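Local coordinates for aminotransferase class-III (Sphaerobacter thermophilus DSM 20745, PDB 6K8H), which belongs to the class-III aminotransferases, in the PLP-dependent aminotransferase clan, forms a two-subunit assembly and holds (5-hydroxy-4,6-dimethylpyridin-3-yl)methyl dihydrogen phosphate in a pocket, at residues N70-I75 against G371-I376; I258-D263 against K282-G287. One frame throughout, in Å; residues are numbered along the deposited sequence.

How the interactions relate
Neither contact is a surface one: every touching residue of interaction 1 and interaction 2 is buried, and their centres lie about 9 Å apart beside the ligand. They differ in the elements they join. Interaction 1 brings a short helical turn, far away in sequence, onto the small antiparallel sheet by a thin apolar touch, whereas interaction 2 packs two loops that follow neighbouring strands of the large mixed sheet and includes the covalent link to the ligand. Arg261 of interaction 2 ties the two together, with probable hydrogen bonds to both segments of interaction 1: NH1 to Thr72 O and NH2 to Ser372 OG, each 2.8 Å.

Interaction 1 of 2, residues N70-I75 against G371-I376; sequences NYTALI and GSLFHI
Thr72 and Leu373 meet through their methyl groups, joining the turn of residues 70-72 to strand 373-377, the middle strand of a three-stranded antiparallel sheet. This is a small contact, and no hydrogen bond passes directly between the two segments. Its apolar part is led by Thr72 CG2, which comes within 3.6 Å of Leu373 CD2, the two side chains crossing at about a right angle. With Leu373 CG beside the backbone N (chi1 -60°), the end of the side chain comes nearer the turn, and CD2 is the branch that touches. Both side chains also rest on Cys420 of the adjoining strand 418-420, so the turn sits on the sheet rather than on one strand alone. A looser touch lies at the other end, where Ile75 CD1 approaches Ser372 OG at 4.4 Å; that hydroxyl has its polar partner in Arg261. Asn70 ND2 hydrogen-bonds to Thr317 O of the second subunit, placing the turn at the dimer interface. The side chain of Thr72 lies about 6 Å from the bound PLR. Residues 70-72 have positive phi, and here the Thr72 hydroxyl turns back along its own segment: OG1 donates to Tyr71 O at 2.6 Å, tilted 20° from the carbonyl plane.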
ATOM      1  N   ASN B  70       1.558  -4.457  16.687  1.00 10.82           N
ATOM      2  CA  ASN B  70       1.299  -4.520  15.249  1.00 10.78           C
ATOM      3  C   ASN B  70       2.579  -4.859  14.487  1.00 10.24           C
ATOM      4  O   ASN B  70       2.971  -4.188  13.529  1.00 11.04           O
ATOM      5  CB  ASN B  70       0.673  -3.227  14.734  1.00 11.90           C
ATOM      6  CG  ASN B  70      -0.176  -3.468  13.508  1.00 10.86           C
ATOM      7  OD1 ASN B  70      -0.723  -4.554  13.354  1.00 14.03           O
ATOM      8  ND2 ASN B  70      -0.278  -2.476  12.627  1.00 13.03           N
ATOM      9  N   TYR B  71       3.242  -5.919  14.950  1.00 10.73           N
ATOM     10  CA  TYR B  71       4.471  -6.428  14.351  1.00 10.01           C
ATOM     11  C   TYR B  71       5.542  -5.339  14.264  1.00 11.84           C
ATOM     12  O   TYR B  71       6.157  -5.117  13.222  1.00  7.93           O
ATOM     13  CB  TYR B  71       4.178  -7.087  13.000  1.00  9.09           C
ATOM     14  CG  TYR B  71       3.583  -8.465  13.258  1.00  9.58           C
ATOM     15  CD1 TYR B  71       2.220  -8.627  13.485  1.00 15.66           C
ATOM     16  CD2 TYR B  71       4.401  -9.577  13.383  1.00 13.99           C
ATOM     17  CE1 TYR B  71       1.683  -9.883  13.780  1.00 18.45           C
ATOM     18  CE2 TYR B  71       3.880 -10.832  13.661  1.00 14.27           C
ATOM     19  CZ  TYR B  71       2.524 -10.981  13.867  1.00 17.55           C
ATOM     20  OH  TYR B  71       2.015 -12.232  14.153  1.00 21.70           O
ATOM     21  N   THR B  72       5.774  -4.683  15.405  1.00 11.69           N
ATOM     22  CA  THR B  72       6.820  -3.692  15.717  1.00 10.02           C
ATOM     23  C   THR B  72       6.509  -2.293  15.189  1.00 10.61           C
ATOM     24  O   THR B  72       7.365  -1.403  15.346  1.00 11.53           O
ATOM     25  CB  THR B  72       8.236  -4.082  15.231  1.00  9.66           C
ATOM     26  OG1 THR B  72       8.361  -3.896  13.813  1.00  9.20           O
ATOM     27  CG2 THR B  72       8.579  -5.524  15.593  1.00 11.65           C
ATOM     28  N   ALA B  73       5.341  -2.059  14.579  1.00  8.01           N
ATOM     29  CA  ALA B  73       5.044  -0.740  14.017  1.00  9.34           C
ATOM     30  C   ALA B  73       4.820   0.316  15.098  1.00  8.36           C
ATOM     31  O   ALA B  73       5.183   1.482  14.915  1.00 10.90           O
ATOM     32  CB  ALA B  73       3.827  -0.813  13.093  1.00  9.87           C
ATOM     33  N   LEU B  74       4.167  -0.041  16.194  1.00  9.34           N
ATOM     34  CA  LEU B  74       3.776   0.940  17.207  1.00  9.85           C
ATOM     35  C   LEU B  74       4.805   0.923  18.332  1.00  9.11           C
ATOM     36  O   LEU B  74       4.582   0.401  19.425  1.00  8.26           O
ATOM     37  CB  LEU B  74       2.355   0.665  17.701  1.00  8.70           C
ATOM     38  CG  LEU B  74       1.287   1.346  16.833  1.00 11.66           C
ATOM     39  CD1 LEU B  74       1.240   0.743  15.414  1.00 11.22           C
ATOM     40  CD2 LEU B  74      -0.062   1.256  17.508  1.00 16.85           C
ATOM     41  N   ILE B  75       5.948   1.548  18.054  1.00  6.55           N
ATOM     42  CA  ILE B  75       7.031   1.566  19.029  1.00  9.11           C
ATOM     43  C   ILE B  75       6.644   2.353  20.274  1.00  9.59           C
ATOM     44  O   ILE B  75       7.253   2.164  21.330  1.00  8.81           O
ATOM     45  CB  ILE B  75       8.316   2.101  18.364  1.00 10.63           C
ATOM     46  CG1 ILE B  75       9.533   1.929  19.298  1.00 11.20           C
ATOM     47  CG2 ILE B  75       8.116   3.536  17.889  1.00 10.42           C
ATOM     48  CD1 ILE B  75      10.840   1.723  18.554  1.00 12.72           C
ATOM     49  N   GLY B 371      18.696  -4.063  20.374  1.00 14.05           N
ATOM     50  CA  GLY B 371      17.842  -2.950  20.754  1.00 15.46           C
ATOM     51  C   GLY B 371      16.590  -3.476  21.441  1.00 16.15           C
ATOM     52  O   GLY B 371      16.667  -4.296  22.363  1.00 13.32           O
ATOM     53  N   SER B 372      15.417  -3.087  20.936  1.00 10.02           N
ATOM     54  CA  SER B 372      14.146  -3.460  21.548  1.00 10.96           C
ATOM     55  C   SER B 372      13.465  -4.632  20.847  1.00 10.09           C
ATOM     56  O   SER B 372      12.261  -4.842  21.043  1.00 13.23           O
ATOM     57  CB  SER B 372      13.196  -2.257  21.572  1.00  9.91           C
ATOM     58  OG  SER B 372      13.053  -1.716  20.275  1.00 12.07           O
ATOM     59  N   LEU B 373      14.204  -5.409  20.056  1.00  9.30           N
ATOM     60  CA  LEU B 373      13.681  -6.591  19.385  1.00 11.11           C
ATOM     61  C   LEU B 373      14.314  -7.839  19.984  1.00  9.72           C
ATOM     62  O   LEU B 373      15.519  -7.858  20.258  1.00 14.22           O
ATOM     63  CB  LEU B 373      13.979  -6.540  17.881  1.00  8.72           C
ATOM     64  CG  LEU B 373      13.407  -5.366  17.083  1.00 10.62           C
ATOM     65  CD1 LEU B 373      14.031  -5.325  15.696  1.00 15.56           C
ATOM     66  CD2 LEU B 373      11.910  -5.505  16.974  1.00 12.88           C
ATOM     67  N   PHE B 374      13.515  -8.890  20.163  1.00 11.27           N
ATOM     68  CA  PHE B 374      14.045 -10.131  20.720  1.00  8.97           C
ATOM     69  C   PHE B 374      13.291 -11.324  20.142  1.00  9.44           C
ATOM     70  O   PHE B 374      12.151 -11.207  19.680  1.00 10.84           O
ATOM     71  CB  PHE B 374      13.978 -10.128  22.254  1.00 10.31           C
ATOM     72  CG  PHE B 374      12.577 -10.109  22.802  1.00  8.64           C
ATOM     73  CD1 PHE B 374      11.890 -11.291  23.020  1.00 10.21           C
ATOM     74  CD2 PHE B 374      11.953  -8.912  23.108  1.00  9.16           C
ATOM     75  CE1 PHE B 374      10.608 -11.283  23.515  1.00  9.56           C
ATOM     76  CE2 PHE B 374      10.676  -8.893  23.607  1.00  8.57           C
ATOM     77  CZ  PHE B 374      10.000 -10.073  23.812  1.00 14.41           C
ATOM     78  N   HIS B 375      13.940 -12.485  20.199  1.00  8.56           N
ATOM     79  CA  HIS B 375      13.385 -13.744  19.694  1.00 10.17           C
ATOM     80  C   HIS B 375      13.824 -14.859  20.637  1.00 10.05           C
ATOM     81  O   HIS B 375      15.030 -15.082  20.811  1.00  7.62           O
ATOM     82  CB  HIS B 375      13.873 -14.021  18.260  1.00  7.90           C
ATOM     83  CG  HIS B 375      12.980 -14.928  17.461  1.00  9.68           C
ATOM     84  ND1 HIS B 375      12.417 -16.075  17.980  1.00  8.71           N
ATOM     85  CD2 HIS B 375      12.567 -14.859  16.172  1.00 12.25           C
ATOM     86  CE1 HIS B 375      11.694 -16.674  17.050  1.00 10.02           C
ATOM     87  NE2 HIS B 375      11.758 -15.952  15.944  1.00 10.00           N
ATOM     88  N   ILE B 376      12.848 -15.538  21.267  1.00  9.13           N
ATOM     89  CA  ILE B 376      13.117 -16.701  22.112  1.00  8.63           C
ATOM     90  C   ILE B 376      13.157 -17.948  21.240  1.00 11.10           C
ATOM     91  O   ILE B 376      12.341 -18.114  20.327  1.00 11.88           O
ATOM     92  CB  ILE B 376      12.063 -16.846  23.224  1.00  9.55           C
ATOM     93  CG1 ILE B 376      11.849 -15.517  23.955  1.00  9.04           C
ATOM     94  CG2 ILE B 376      12.483 -17.931  24.206  1.00 10.01           C
ATOM     95  CD1 ILE B 376      10.719 -15.572  24.988  1.00  9.62           C
TER

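Interaction 2 of 2, residues I258-D263 against K282-G287. With PLR ((5-hydroxy-4,6-dimethylpyridin-3-yl)methyl dihydrogen phosphate), chain D.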
ATOM      1  N   ILE B 258      11.246  -3.463   9.380  1.00  9.22           N
ATOM      2  CA  ILE B 258      11.316  -3.727  10.814  1.00  7.38           C
ATOM      3  C   ILE B 258      12.618  -3.214  11.432  1.00  9.23           C
ATOM      4  O   ILE B 258      12.594  -2.624  12.512  1.00 10.79           O
ATOM      5  CB  ILE B 258      11.130  -5.232  11.114  1.00 10.40           C
ATOM      6  CG1 ILE B 258       9.646  -5.622  11.021  1.00  9.83           C
ATOM      7  CG2 ILE B 258      11.671  -5.573  12.517  1.00 11.00           C
ATOM      8  CD1 ILE B 258       9.355  -7.057  11.480  1.00 17.31           C
ATOM      9  N   SER B 259      13.769  -3.464  10.794  1.00  8.93           N
ATOM     10  CA  SER B 259      15.054  -3.285  11.483  1.00 12.66           C
ATOM     11  C   SER B 259      15.434  -1.822  11.707  1.00  9.54           C
ATOM     12  O   SER B 259      16.397  -1.564  12.446  1.00  8.76           O
ATOM     13  CB  SER B 259      16.178  -4.042  10.767  1.00 11.70           C
ATOM     14  OG  SER B 259      16.566  -3.385   9.576  1.00 10.89           O
ATOM     15  N   LEU B 260      14.761  -0.866  11.056  1.00  7.96           N
ATOM     16  CA  LEU B 260      15.159   0.534  11.201  1.00  9.23           C
ATOM     17  C   LEU B 260      15.103   0.987  12.654  1.00  8.41           C
ATOM     18  O   LEU B 260      15.819   1.915  13.041  1.00 10.21           O
ATOM     19  CB  LEU B 260      14.270   1.442  10.345  1.00  8.95           C
ATOM     20  CG  LEU B 260      14.784   2.857  10.046  1.00 10.38           C
ATOM     21  CD1 LEU B 260      15.816   2.859   8.925  1.00  9.21           C
ATOM     22  CD2 LEU B 260      13.621   3.801   9.700  1.00  8.64           C
ATOM     23  N   ARG B 261      14.309   0.294  13.463  1.00  9.14           N
ATOM     24  CA  ARG B 261      14.134   0.681  14.886  1.00  8.34           C
ATOM     25  C   ARG B 261      15.330   0.218  15.730  1.00 11.46           C
ATOM     26  O   ARG B 261      15.293   0.467  16.924  1.00  9.99           O
ATOM     27  CB  ARG B 261      12.841   0.089  15.452  1.00  7.61           C
ATOM     28  CG  ARG B 261      12.918  -1.403  15.729  1.00  8.13           C
ATOM     29  CD  ARG B 261      12.197  -1.789  17.004  1.00 10.65           C
ATOM     30  NE  ARG B 261      10.759  -1.600  16.936  1.00 11.02           N
ATOM     31  CZ  ARG B 261       9.949  -1.643  17.983  1.00  9.28           C
ATOM     32  NH1 ARG B 261       8.653  -1.457  17.818  1.00 10.36           N
ATOM     33  NH2 ARG B 261      10.437  -1.857  19.188  1.00  8.94           N
ATOM     34  N   SER B 262      16.320  -0.454  15.134  1.00 12.20           N
ATOM     35  CA  SER B 262      17.431  -0.991  15.921  1.00 14.79           C
ATOM     36  C   SER B 262      18.361   0.088  16.466  1.00 13.35           C
ATOM     37  O   SER B 262      19.097  -0.174  17.429  1.00 10.85           O
ATOM     38  CB  SER B 262      18.238  -1.982  15.083  1.00 12.45           C
ATOM     39  OG  SER B 262      17.392  -2.979  14.546  1.00 19.50           O
ATOM     40  N   ASP B 263      18.316   1.295  15.910  1.00 12.51           N
ATOM     41  CA  ASP B 263      19.333   2.300  16.184  1.00 13.29           C
ATOM     42  C   ASP B 263      18.866   3.640  15.619  1.00 16.84           C
ATOM     43  O   ASP B 263      18.043   3.690  14.693  1.00 13.74           O
ATOM     44  CB  ASP B 263      20.672   1.876  15.571  1.00 12.78           C
ATOM     45  CG  ASP B 263      21.774   2.866  15.823  1.00 18.92           C
ATOM     46  OD1 ASP B 263      22.421   2.761  16.888  1.00 19.63           O
ATOM     47  OD2 ASP B 263      21.989   3.747  14.959  1.00 15.45           O
ATOM     48  N   LYS B 282       6.341   0.791   8.880  1.00 11.07           N
ATOM     49  CA  LYS B 282       6.011   0.522  10.281  1.00  8.73           C
ATOM     50  C   LYS B 282       6.232   1.739  11.192  1.00  7.86           C
ATOM     51  O   LYS B 282       5.393   2.660  11.200  1.00  9.12           O
ATOM     52  CB  LYS B 282       6.792  -0.717  10.744  1.00 11.78           C
ATOM     53  CG  LYS B 282       6.340  -2.000  10.002  1.00 13.74           C
ATOM     54  CD  LYS B 282       6.864  -3.295  10.626  1.00 12.71           C
ATOM     55  CE  LYS B 282       6.015  -4.533  10.228  1.00 16.67           C
ATOM     56  NZ  LYS B 282       6.374  -5.128   8.894  1.00 24.61           N
ATOM     57  N   ILE B 283       7.318   1.775  11.958  1.00  8.52           N
ATOM     58  CA  ILE B 283       7.425   2.846  12.996  1.00 11.12           C
ATOM     59  C   ILE B 283       7.350   4.248  12.382  1.00 10.27           C
ATOM     60  O   ILE B 283       6.812   5.136  13.035  1.00  9.52           O
ATOM     61  CB  ILE B 283       8.702   2.691  13.846  1.00  9.08           C
ATOM     62  CG1 ILE B 283       9.958   3.061  13.056  1.00  8.12           C
ATOM     63  CG2 ILE B 283       8.790   1.303  14.459  1.00  8.25           C
ATOM     64  CD1 ILE B 283      11.164   3.305  13.916  1.00 10.80           C
ATOM     65  N   ILE B 284       7.793   4.405  11.139  1.00  8.66           N
ATOM     66  CA  ILE B 284       7.996   5.749  10.618  1.00  7.70           C
ATOM     67  C   ILE B 284       6.660   6.415  10.327  1.00  8.28           C
ATOM     68  O   ILE B 284       6.629   7.576   9.911  1.00 11.77           O
ATOM     69  CB  ILE B 284       8.891   5.749   9.359  1.00  8.11           C
ATOM     70  CG1 ILE B 284       8.260   4.933   8.228  1.00 10.08           C
ATOM     71  CG2 ILE B 284      10.261   5.217   9.664  1.00 10.40           C
ATOM     72  CD1 ILE B 284       8.801   5.302   6.846  1.00  6.97           C
ATOM     73  N   GLY B 285       5.550   5.701  10.530  1.00  8.72           N
ATOM     74  CA  GLY B 285       4.247   6.313  10.325  1.00  9.70           C
ATOM     75  C   GLY B 285       3.455   6.629  11.570  1.00  9.10           C
ATOM     76  O   GLY B 285       2.281   7.038  11.450  1.00 11.34           O
ATOM     77  N   GLY B 286       4.013   6.446  12.764  1.00  9.68           N
ATOM     78  CA  GLY B 286       3.298   6.730  14.001  1.00 12.64           C
ATOM     79  C   GLY B 286       2.066   5.887  14.255  1.00 12.19           C
ATOM     80  O   GLY B 286       1.204   6.294  15.037  1.00 12.28           O
ATOM     81  N   GLY B 287       1.941   4.735  13.593  1.00 11.71           N
ATOM     82  CA  GLY B 287       0.753   3.906  13.679  1.00  9.22           C
ATOM     83  C   GLY B 287      -0.177   4.009  12.486  1.00 10.49           C
ATOM     84  O   GLY B 287      -1.191   3.310  12.447  1.00 10.51           O
TER
HETATM   85  N1  PLR D 501       9.584  -6.022   4.969  1.00 11.69           N
HETATM   86  C2  PLR D 501       9.691  -6.499   6.203  1.00 15.00           C
HETATM   87  C2A PLR D 501      11.036  -6.905   6.712  1.00 16.71           C
HETATM   88  C3  PLR D 501       8.559  -6.599   7.023  1.00 21.00           C
HETATM   89  O3  PLR D 501       8.707  -7.079   8.274  1.00 19.77           O
HETATM   90  C4  PLR D 501       7.302  -6.201   6.525  1.00 18.77           C
HETATM   91  C4A PLR D 501       6.114  -6.293   7.374  1.00 26.64           C
HETATM   92  C5  PLR D 501       7.226  -5.694   5.223  1.00 19.17           C
HETATM   93  C6  PLR D 501       8.381  -5.645   4.490  1.00 17.45           C
HETATM   94  C5A PLR D 501       5.915  -5.273   4.615  1.00 17.28           C
HETATM   95  O4P PLR D 501       5.333  -4.059   5.180  1.00 13.05           O
HETATM   96  P   PLR D 501       3.739  -3.850   5.121  1.00 12.77           P
HETATM   97  O1P PLR D 501       3.375  -4.013   3.680  1.00  6.81           O
HETATM   98  O2P PLR D 501       3.149  -4.914   5.972  1.00 10.14           O
HETATM   99  O3P PLR D 501       3.468  -2.477   5.646  1.00  9.29           O
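Ser259 O is gripped twice from within its own turn, by Ser262 OG at 2.7 Å and by Ser262 N at 2.9 Å, the hydroxyl tilted 21° from the carbonyl plane. This shapes segment 258-263, whose Ile258, Leu260 and Arg261 pack on segment 282-287. Leu260 CD2 meets Ile284 CG2 at 3.6 Å, the side chains crossing at about a right angle. Beside them Ile283 CD1 lies against Arg261 CB at 3.9 Å. The arginine chain, bent at its second and third torsions, carries the guanidinium onward to Thr72 O, Ser372 OG and Leu421 O. The two segments follow the adjacent parallel strands 251-255 and 277-281 of a seven-stranded mixed sheet, the large-domain sheet of fold-type I PLP enzymes, with Lys282 directly after the second strand. Its side chain runs past Ile258, with CD 3.6 Å from Ile258 CG1, although the CB of that isoleucine points away from the lysine's segment. A bend at the last torsion (chi4 83°) turns the amine to the ligand, where Lys282 NZ is covalently joined to PLR C4A at 1.9 Å, longer than an ordinary carbon-nitrogen bond. Thr128 and Gly127 of the same chain and Thr317 of the second subunit hydrogen-bond to the same ligand. Ile258 packs its CG1 and CD1 against the ring hydroxyl, CG1 lying 3.2 Å from PLR O3.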